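Local coordinates for Ice-binding protein (Colwellia, PDB 3WP9) that binds to the surface of ice crystals, inhibits their growth and prevents large ice grains from forming at the expense of smaller ones, at residues G53-V58 with L64-N69; G32-S37 with L44-D49; G12-L17 with E75-D80. All blocks are in the same frame, centred on the assembly; numbering follows the deposited sequence.

Interaction 1 of 3, residues G53-V58 with L64-N69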
loop_
_atom_site.group_PDB
_atom_site.type_symbol
_atom_site.label_atom_id
_atom_site.label_comp_id
_atom_site.label_asym_id
_atom_site.label_seq_id
_atom_site.Cartn_x
_atom_site.Cartn_y
_atom_site.Cartn_z
ATOM N N GLY A 53 7.028 -14.782 3.584
ATOM C CA GLY A 53 8.398 -14.373 3.359
ATOM C C GLY A 53 9.217 -14.122 4.606
ATOM O O GLY A 53 9.082 -14.834 5.600
ATOM N N ALA A 54 10.089 -13.129 4.538
ATOM C CA ALA A 54 11.021 -12.821 5.608
ATOM C C ALA A 54 10.415 -11.697 6.424
ATOM O O ALA A 54 9.639 -10.877 5.886
ATOM C CB ALA A 54 12.336 -12.327 5.062
ATOM N N MET A 55 10.814 -11.641 7.675
ATOM C CA MET A 55 10.420 -10.578 8.582
ATOM C C MET A 55 11.703 -9.964 9.079
ATOM O O MET A 55 12.508 -10.694 9.709
ATOM C CB MET A 55 9.650 -11.206 9.750
ATOM C CG MET A 55 9.064 -10.200 10.701
ATOM S SD MET A 55 8.321 -11.073 12.128
ATOM C CE MET A 55 6.927 -11.847 11.370
ATOM N N TYR A 56 11.917 -8.658 8.798
ATOM C CA TYR A 56 13.099 -7.987 9.146
ATOM C C TYR A 56 12.903 -7.027 10.260
ATOM O O TYR A 56 11.958 -6.184 10.195
ATOM C CB TYR A 56 13.570 -7.211 7.904
ATOM C CG TYR A 56 14.087 -8.134 6.829
ATOM C CD1 TYR A 56 15.313 -8.781 6.982
ATOM C CD2 TYR A 56 13.320 -8.402 5.681
ATOM C CE1 TYR A 56 15.778 -9.669 6.000
ATOM C CE2 TYR A 56 13.784 -9.239 4.678
ATOM C CZ TYR A 56 14.982 -9.891 4.867
ATOM O OH TYR A 56 15.424 -10.742 3.886
ATOM N N THR A 57 13.836 -7.035 11.212
ATOM C CA THR A 57 13.863 -6.027 12.287
ATOM C C THR A 57 15.190 -5.315 12.439
ATOM O O THR A 57 16.214 -5.808 11.924
ATOM C CB THR A 57 13.395 -6.657 13.637
ATOM O OG1 THR A 57 14.240 -7.766 13.956
ATOM C CG2 THR A 57 11.986 -7.303 13.485
ATOM N N VAL A 58 15.176 -4.170 13.125
ATOM C CA VAL A 58 16.383 -3.450 13.388
ATOM C C VAL A 58 17.268 -4.133 14.454
ATOM O O VAL A 58 18.446 -3.789 14.570
ATOM C CB VAL A 58 16.114 -2.016 13.762
ATOM C CG1 VAL A 58 15.254 -1.383 12.711
ATOM C CG2 VAL A 58 15.430 -1.849 15.140
ATOM N N LEU A 64 9.971 -14.396 17.244
ATOM C CA LEU A 64 10.797 -15.578 17.196
ATOM C C LEU A 64 9.938 -16.694 16.648
ATOM O O LEU A 64 8.745 -16.785 16.980
ATOM C CB LEU A 64 11.270 -15.899 18.618
ATOM C CG LEU A 64 11.988 -14.744 19.338
ATOM C CD1 LEU A 64 12.208 -14.942 20.840
ATOM C CD2 LEU A 64 13.313 -14.450 18.643
ATOM N N PRO A 65 10.536 -17.577 15.872
ATOM C CA PRO A 65 11.986 -17.632 15.636
ATOM C C PRO A 65 12.483 -16.916 14.376
ATOM O O PRO A 65 13.695 -16.768 14.197
ATOM C CB PRO A 65 12.193 -19.131 15.435
ATOM C CG PRO A 65 10.966 -19.523 14.657
ATOM C CD PRO A 65 9.852 -18.772 15.296
ATOM N N CYS A 66 11.538 -16.501 13.519
ATOM C CA CYS A 66 11.797 -16.150 12.126
ATOM C C CYS A 66 12.396 -14.761 11.880
ATOM O O CYS A 66 12.949 -14.515 10.804
ATOM C CB CYS A 66 10.501 -16.277 11.347
ATOM S SG CYS A 66 9.354 -14.913 11.771
ATOM N N SER A 67 12.316 -13.827 12.824
ATOM C CA SER A 67 12.739 -12.490 12.422
ATOM C C SER A 67 14.257 -12.417 12.229
ATOM O O SER A 67 15.009 -13.191 12.860
ATOM C CB SER A 67 12.249 -11.395 13.368
ATOM O OG SER A 67 12.795 -11.546 14.676
ATOM N N ILE A 68 14.685 -11.463 11.392
ATOM C CA ILE A 68 16.090 -11.342 10.969
ATOM C C ILE A 68 16.595 -9.955 11.312
ATOM O O ILE A 68 15.976 -8.922 10.951
ATOM C CB ILE A 68 16.193 -11.601 9.468
ATOM C CG1 ILE A 68 15.820 -13.077 9.202
ATOM C CG2 ILE A 68 17.616 -11.239 9.048
ATOM C CD1 ILE A 68 15.270 -13.389 7.819
ATOM N N ASN A 69 17.637 -9.935 12.124
ATOM C CA ASN A 69 18.246 -8.678 12.552
ATOM C C ASN A 69 19.010 -8.104 11.346
ATOM O O ASN A 69 20.096 -8.574 11.002
ATOM C CB ASN A 69 19.204 -8.972 13.731
ATOM C CG ASN A 69 19.690 -7.726 14.425
ATOM O OD1 ASN A 69 19.698 -6.647 13.840
ATOM N ND2 ASN A 69 20.099 -7.854 15.694
HETATM O O HOH W 1 11.931 -14.186 8.512
HETATM O O HOH W 2 14.320 -9.718 15.926
#
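Y56 and I68 form the apolar centre, lying side by side on the same face of a parallel sheet. This sheet is one wall of a right-handed beta-helix, and strand 67-69 is its outermost strand at this end. I68 CB sits 3.9 Å from Y56 CD1. I68 CG2 lies at the same distance from Y56 CE1, so the tyrosine ring meets the isoleucine obliquely through CD1 and CE1. The longer branch of I68 runs on toward the start of strand 55-57, where CD1 reaches A54 CB at 4.2 Å. L73 and L74 of helix 71-89 also touch Y56 on this face.

M55 and T57 point to the other face, as does S67. M55 leaves its strand with CG anti to the backbone N (chi1 -174°), and a bend at chi3 completes its path. Its methyl CE comes to 3.9 Å from C66 SG, a sulfur in disulfide linkage with C48. L44 and P63 also touch M55.

Between the two faces runs the backbone pairing. I68 uses both of its peptide groups. Its N donates to M55 O at 2.9 Å, bent to 140° at the hydrogen. Its O accepts from T57 N in a nearly straight bond, 171°. Y56 therefore sits opposite I68, and T57 opposite N69.

The polar edge lies on the side of T57 and S67. Their hydroxyls are too far apart to bond directly. T57 OG1 is hydrogen-bonded to D59 O and S67 OG to P63 O, which ties each side chain to a nearby loop. One water spans the two hydroxyls, donating to T57 OG1 at 2.8 Å and to S67 OG at 2.7 Å.

Interaction 2 of 3, residues G32-S37 with L44-D49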
loop_
_atom_site.group_PDB
_atom_site.type_symbol
_atom_site.label_atom_id
_atom_site.label_comp_id
_atom_site.label_asym_id
_atom_site.label_seq_id
_atom_site.Cartn_x
_atom_site.Cartn_y
_atom_site.Cartn_z
ATOM N N GLY A 32 4.786 -12.273 1.246
ATOM C CA GLY A 32 5.818 -11.296 0.954
ATOM C C GLY A 32 6.610 -11.044 2.241
ATOM O O GLY A 32 6.395 -11.720 3.245
ATOM N N ASN A 33 7.534 -10.102 2.192
ATOM C CA ASN A 33 8.391 -9.698 3.268
ATOM C C ASN A 33 7.749 -8.548 4.028
ATOM O O ASN A 33 7.051 -7.693 3.463
ATOM C CB ASN A 33 9.727 -9.244 2.696
ATOM C CG ASN A 33 10.326 -10.307 1.800
ATOM O OD1 ASN A 33 10.430 -11.475 2.187
ATOM N ND2 ASN A 33 10.651 -9.923 0.576
ATOM N N VAL A 34 8.024 -8.545 5.324
ATOM C CA VAL A 34 7.593 -7.392 6.154
ATOM C C VAL A 34 8.778 -6.923 6.955
ATOM O O VAL A 34 9.704 -7.713 7.322
ATOM C CB VAL A 34 6.471 -7.801 7.143
ATOM C CG1 VAL A 34 5.326 -8.480 6.341
ATOM C CG2 VAL A 34 7.023 -8.717 8.196
ATOM N N GLY A 35 8.701 -5.668 7.302
ATOM C CA GLY A 35 9.671 -5.085 8.209
ATOM C C GLY A 35 9.213 -3.794 8.798
ATOM O O GLY A 35 8.260 -3.168 8.302
ATOM N N THR A 36 9.921 -3.351 9.829
ATOM C CA THR A 36 9.648 -2.031 10.386
ATOM C C THR A 36 10.982 -1.427 10.873
ATOM O O THR A 36 11.867 -2.177 11.341
ATOM C CB THR A 36 8.569 -2.151 11.543
ATOM O OG1 THR A 36 8.021 -0.876 11.873
ATOM C CG2 THR A 36 9.137 -2.829 12.806
ATOM N N SER A 37 11.144 -0.128 10.695
ATOM C CA SER A 37 12.410 0.550 11.019
ATOM C C SER A 37 12.125 2.044 11.008
ATOM O O SER A 37 11.453 2.563 10.114
ATOM C CB SER A 37 13.486 0.121 9.988
ATOM O OG SER A 37 14.603 1.046 10.057
ATOM N N LEU A 44 6.945 -5.038 16.002
ATOM C CA LEU A 44 6.406 -5.829 14.844
ATOM C C LEU A 44 5.652 -6.991 15.432
ATOM O O LEU A 44 6.242 -7.951 15.919
ATOM C CB LEU A 44 7.600 -6.261 13.949
ATOM C CG LEU A 44 7.261 -6.494 12.473
ATOM C CD1 LEU A 44 8.607 -6.821 11.787
ATOM C CD2 LEU A 44 6.286 -7.662 12.257
ATOM N N LEU A 45 4.312 -6.870 15.487
ATOM C CA LEU A 45 3.476 -7.801 16.256
ATOM C C LEU A 45 2.749 -8.735 15.346
ATOM O O LEU A 45 1.554 -8.946 15.507
ATOM C CB LEU A 45 2.405 -7.010 17.013
ATOM C CG LEU A 45 2.963 -5.913 17.928
ATOM C CD1 LEU A 45 1.766 -5.078 18.479
ATOM C CD2 LEU A 45 3.893 -6.440 19.004
ATOM N N LEU A 46 3.368 -9.181 14.263
ATOM C CA LEU A 46 2.821 -10.349 13.563
ATOM C C LEU A 46 3.536 -11.598 14.065
ATOM O O LEU A 46 4.742 -11.528 14.515
ATOM C CB LEU A 46 3.181 -10.240 12.044
ATOM C CG LEU A 46 2.316 -9.304 11.171
ATOM C CD1 LEU A 46 2.984 -8.882 9.865
ATOM C CD2 LEU A 46 1.037 -10.078 10.815
ATOM N N ASN A 47 2.838 -12.727 13.915
ATOM C CA ASN A 47 3.335 -14.038 14.333
ATOM C C ASN A 47 4.073 -14.607 13.113
ATOM O O ASN A 47 3.718 -14.328 12.004
ATOM C CB ASN A 47 2.216 -14.976 14.776
ATOM C CG ASN A 47 2.755 -16.254 15.432
ATOM O OD1 ASN A 47 3.346 -17.130 14.767
ATOM N ND2 ASN A 47 2.597 -16.347 16.747
ATOM N N CYS A 48 5.168 -15.345 13.351
ATOM C CA CYS A 48 5.943 -15.892 12.260
ATOM C C CYS A 48 5.059 -16.718 11.339
ATOM O O CYS A 48 5.265 -16.741 10.114
ATOM C CB CYS A 48 7.118 -16.681 12.839
ATOM S SG CYS A 48 8.369 -15.545 13.479
ATOM N N ASP A 49 4.022 -17.338 11.868
ATOM C CA ASP A 49 3.127 -18.153 11.004
ATOM C C ASP A 49 2.184 -17.332 10.105
ATOM O O ASP A 49 1.489 -17.850 9.226
ATOM C CB ASP A 49 2.374 -19.227 11.799
ATOM C CG ASP A 49 1.544 -18.655 12.985
ATOM O OD1 ASP A 49 0.909 -17.576 12.887
ATOM O OD2 ASP A 49 1.517 -19.308 14.061
#
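T36, whose methyl touches L44, has its hydroxyl OG1 gripped by two groups. It is hydrogen-bonded to S18 OG, and G21 N gives it a weak second bond. This ties the hydroxyl to the end of strand 14-18 and to the turn that follows. With the hydroxyl turned anti to the backbone N (chi1 -165°), the methyl CG2 is left to meet the leucine. It lies 3.9 Å from L44 CB. The threonine and leucine side chains run past one another, pointing opposite ways.

L44 reaches along strand 33-36 rather than stopping at T36. Its CD1 methyl lies 4.1 Å from G35 CA. The other methyl, CD2, meets V34 CG2 at 4.3 Å. V34 divides its branches between two leucines, for its CG1 lies 4.3 Å from L46 CD1. I22 touches V34, L44 and L46, and M55 of the next strand touches all three as well. No hydrogen bond crosses between the two segments.

Farther along the loop, N47 OD1 accepts from D49 N at 3.0 Å, in the carbonyl plane and on a lone pair. The bond is almost straight, 176°. It makes an Asx turn at the start of the short 3-10 segment that begins at C48. Buried aliphatic side chains brought together from a sheet strand and a connecting loop fill the interior here, as is typical of a coil of a right-handed beta-helix.

Interaction 3 of 3, residues G12-L17 with E75-D80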
loop_
_atom_site.group_PDB
_atom_site.type_symbol
_atom_site.label_atom_id
_atom_site.label_comp_id
_atom_site.label_asym_id
_atom_site.label_seq_id
_atom_site.Cartn_x
_atom_site.Cartn_y
_atom_site.Cartn_z
ATOM N N GLY A 12 10.565 -1.815 -2.555
ATOM C CA GLY A 12 9.790 -2.613 -3.421
ATOM C C GLY A 12 9.938 -4.103 -3.164
ATOM O O GLY A 12 9.265 -4.887 -3.856
ATOM N N THR A 13 10.794 -4.501 -2.206
ATOM C CA THR A 13 10.954 -5.893 -1.799
ATOM C C THR A 13 10.036 -6.210 -0.611
ATOM O O THR A 13 9.901 -7.365 -0.201
ATOM C CB THR A 13 12.387 -6.240 -1.441
ATOM O OG1 THR A 13 12.858 -5.335 -0.465
ATOM C CG2 THR A 13 13.296 -6.105 -2.653
ATOM N N PHE A 14 9.364 -5.169 -0.106
ATOM C CA PHE A 14 8.434 -5.416 1.024
ATOM C C PHE A 14 6.972 -5.341 0.611
ATOM O O PHE A 14 6.556 -4.478 -0.208
ATOM C CB PHE A 14 8.698 -4.395 2.140
ATOM C CG PHE A 14 9.996 -4.596 2.856
ATOM C CD1 PHE A 14 10.085 -5.400 4.009
ATOM C CD2 PHE A 14 11.184 -4.028 2.362
ATOM C CE1 PHE A 14 11.268 -5.607 4.684
ATOM C CE2 PHE A 14 12.394 -4.222 3.035
ATOM C CZ PHE A 14 12.450 -5.001 4.201
ATOM N N THR A 15 6.187 -6.263 1.194
ATOM C CA THR A 15 4.723 -6.210 1.144
ATOM C C THR A 15 4.087 -5.298 2.214
ATOM O O THR A 15 3.097 -4.555 1.918
ATOM C CB THR A 15 4.162 -7.617 1.220
ATOM O OG1 THR A 15 4.656 -8.356 0.067
ATOM C CG2 THR A 15 2.653 -7.539 1.187
ATOM N N ILE A 16 4.803 -5.254 3.349
ATOM C CA ILE A 16 4.466 -4.245 4.428
ATOM C C ILE A 16 5.798 -3.708 4.934
ATOM O O ILE A 16 6.635 -4.515 5.350
ATOM C CB ILE A 16 3.634 -4.858 5.594
ATOM C CG1 ILE A 16 2.366 -5.544 5.079
ATOM C CG2 ILE A 16 3.205 -3.703 6.527
ATOM C CD1 ILE A 16 1.536 -6.338 6.110
ATOM N N LEU A 17 5.930 -2.385 4.976
ATOM C CA LEU A 17 7.106 -1.721 5.531
ATOM C C LEU A 17 6.503 -0.559 6.270
ATOM O O LEU A 17 5.702 0.153 5.751
ATOM C CB LEU A 17 8.059 -1.189 4.415
ATOM C CG LEU A 17 9.338 -0.517 5.016
ATOM C CD1 LEU A 17 10.187 -1.506 5.804
ATOM C CD2 LEU A 17 10.090 0.127 3.869
ATOM N N GLU A 75 17.100 0.241 6.753
ATOM C CA GLU A 75 17.412 1.646 6.598
ATOM C C GLU A 75 17.318 2.071 5.139
ATOM O O GLU A 75 16.736 3.117 4.856
ATOM C CB GLU A 75 18.840 1.888 7.059
ATOM C CG GLU A 75 19.121 3.382 7.183
ATOM C CD GLU A 75 20.543 3.660 7.630
ATOM O OE1 GLU A 75 21.200 2.761 8.235
ATOM O OE2 GLU A 75 20.998 4.792 7.383
ATOM N N LEU A 76 17.863 1.240 4.230
ATOM C CA LEU A 76 17.767 1.495 2.797
ATOM C C LEU A 76 16.299 1.463 2.358
ATOM O O LEU A 76 15.882 2.431 1.725
ATOM C CB LEU A 76 18.575 0.499 1.956
ATOM C CG LEU A 76 20.093 0.542 2.170
ATOM C CD1 LEU A 76 20.739 -0.559 1.303
ATOM C CD2 LEU A 76 20.591 1.929 1.862
ATOM N N ALA A 77 15.557 0.380 2.667
ATOM C CA ALA A 77 14.113 0.297 2.342
ATOM C C ALA A 77 13.317 1.491 2.817
ATOM O O ALA A 77 12.505 2.084 2.041
ATOM C CB ALA A 77 13.467 -0.961 2.917
ATOM N N VAL A 78 13.496 1.861 4.106
ATOM C CA VAL A 78 12.748 3.031 4.609
ATOM C C VAL A 78 13.089 4.317 3.881
ATOM O O VAL A 78 12.232 5.185 3.572
ATOM C CB VAL A 78 12.861 3.147 6.138
ATOM C CG1 VAL A 78 12.325 4.521 6.633
ATOM C CG2 VAL A 78 12.114 2.005 6.816
ATOM N N SER A 79 14.388 4.488 3.604
ATOM C CA SER A 79 14.840 5.630 2.745
ATOM C C SER A 79 14.172 5.665 1.383
ATOM O O SER A 79 13.622 6.691 0.984
ATOM C CB SER A 79 16.353 5.469 2.478
ATOM O OG SER A 79 16.990 6.040 3.585
ATOM N N ASP A 80 14.214 4.535 0.662
ATOM C CA ASP A 80 13.592 4.404 -0.701
ATOM C C ASP A 80 12.068 4.597 -0.654
ATOM O O ASP A 80 11.449 5.081 -1.623
ATOM C CB ASP A 80 13.931 3.058 -1.321
ATOM C CG ASP A 80 15.390 3.009 -1.790
ATOM O OD1 ASP A 80 15.936 4.117 -1.919
ATOM O OD2 ASP A 80 15.925 1.872 -1.988
#
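L17 and F14 both reach helix 71-89 at A77, each by its own torsions. L17 extends with CG anti to the backbone N (chi1 -178°), and chi2 of 63° then sets its two methyls. F14 carries CG anti to its carbonyl carbon (chi1 -70°), which sends the ring toward the helix. The chain turns a corner at T15 and I16, between them. L17 CD1 stands 4.1 Å above the ring plane of F14, over its centre, so the two side chains reach the helix as one apolar patch.

A77 is the small residue that fits against this patch. Its CB lies 3.4 Å from F14 CE2, a tight approach that is oblique to the ring. The same methyl is 3.7 Å from L17 CD2. That leucine methyl also packs on the helix backbone, 3.6 Å from A77 O. One residue on, V78 CG2 meets L17 CD2 at 4.0 Å.

L74, one turn before V78, touches both F14 and L17. Nearby, D80 OD2 takes a hydrogen bond from E10 N, and this gives the helix a polar tie to the N-terminal part of the chain.

Across the two segments there is no hydrogen bond. Between them the contact is apolar, so close fit and burial rather than directional bonds probably hold the helix against the beta-helix wall at this point.

Interactions 1 and 2 adjoin, with centres about 7 Å apart. The C66 SG to C48 SG disulfide, 2.1 Å, joins loop 44-49 to segment 64-69. Strands 33-36 and 55-57 are sheet neighbours, with Y56 N 2.8 Å from V34 O in a probable hydrogen bond. Interaction 3 uses the next strand: N33 O is 2.8 Å from T15 N, probably hydrogen-bonded, and N33 ND2 also ties to T13 O. Y56 CD2 also packs on F14 CE1 at 3.6 Å, linking interactions 1 and 3 beneath the helix. T40, ice-binding by similarity, has its side chain about 5 Å from that of V58 and about 7 Å from that of T36. Interaction 3 lies away from the ice-binding sites.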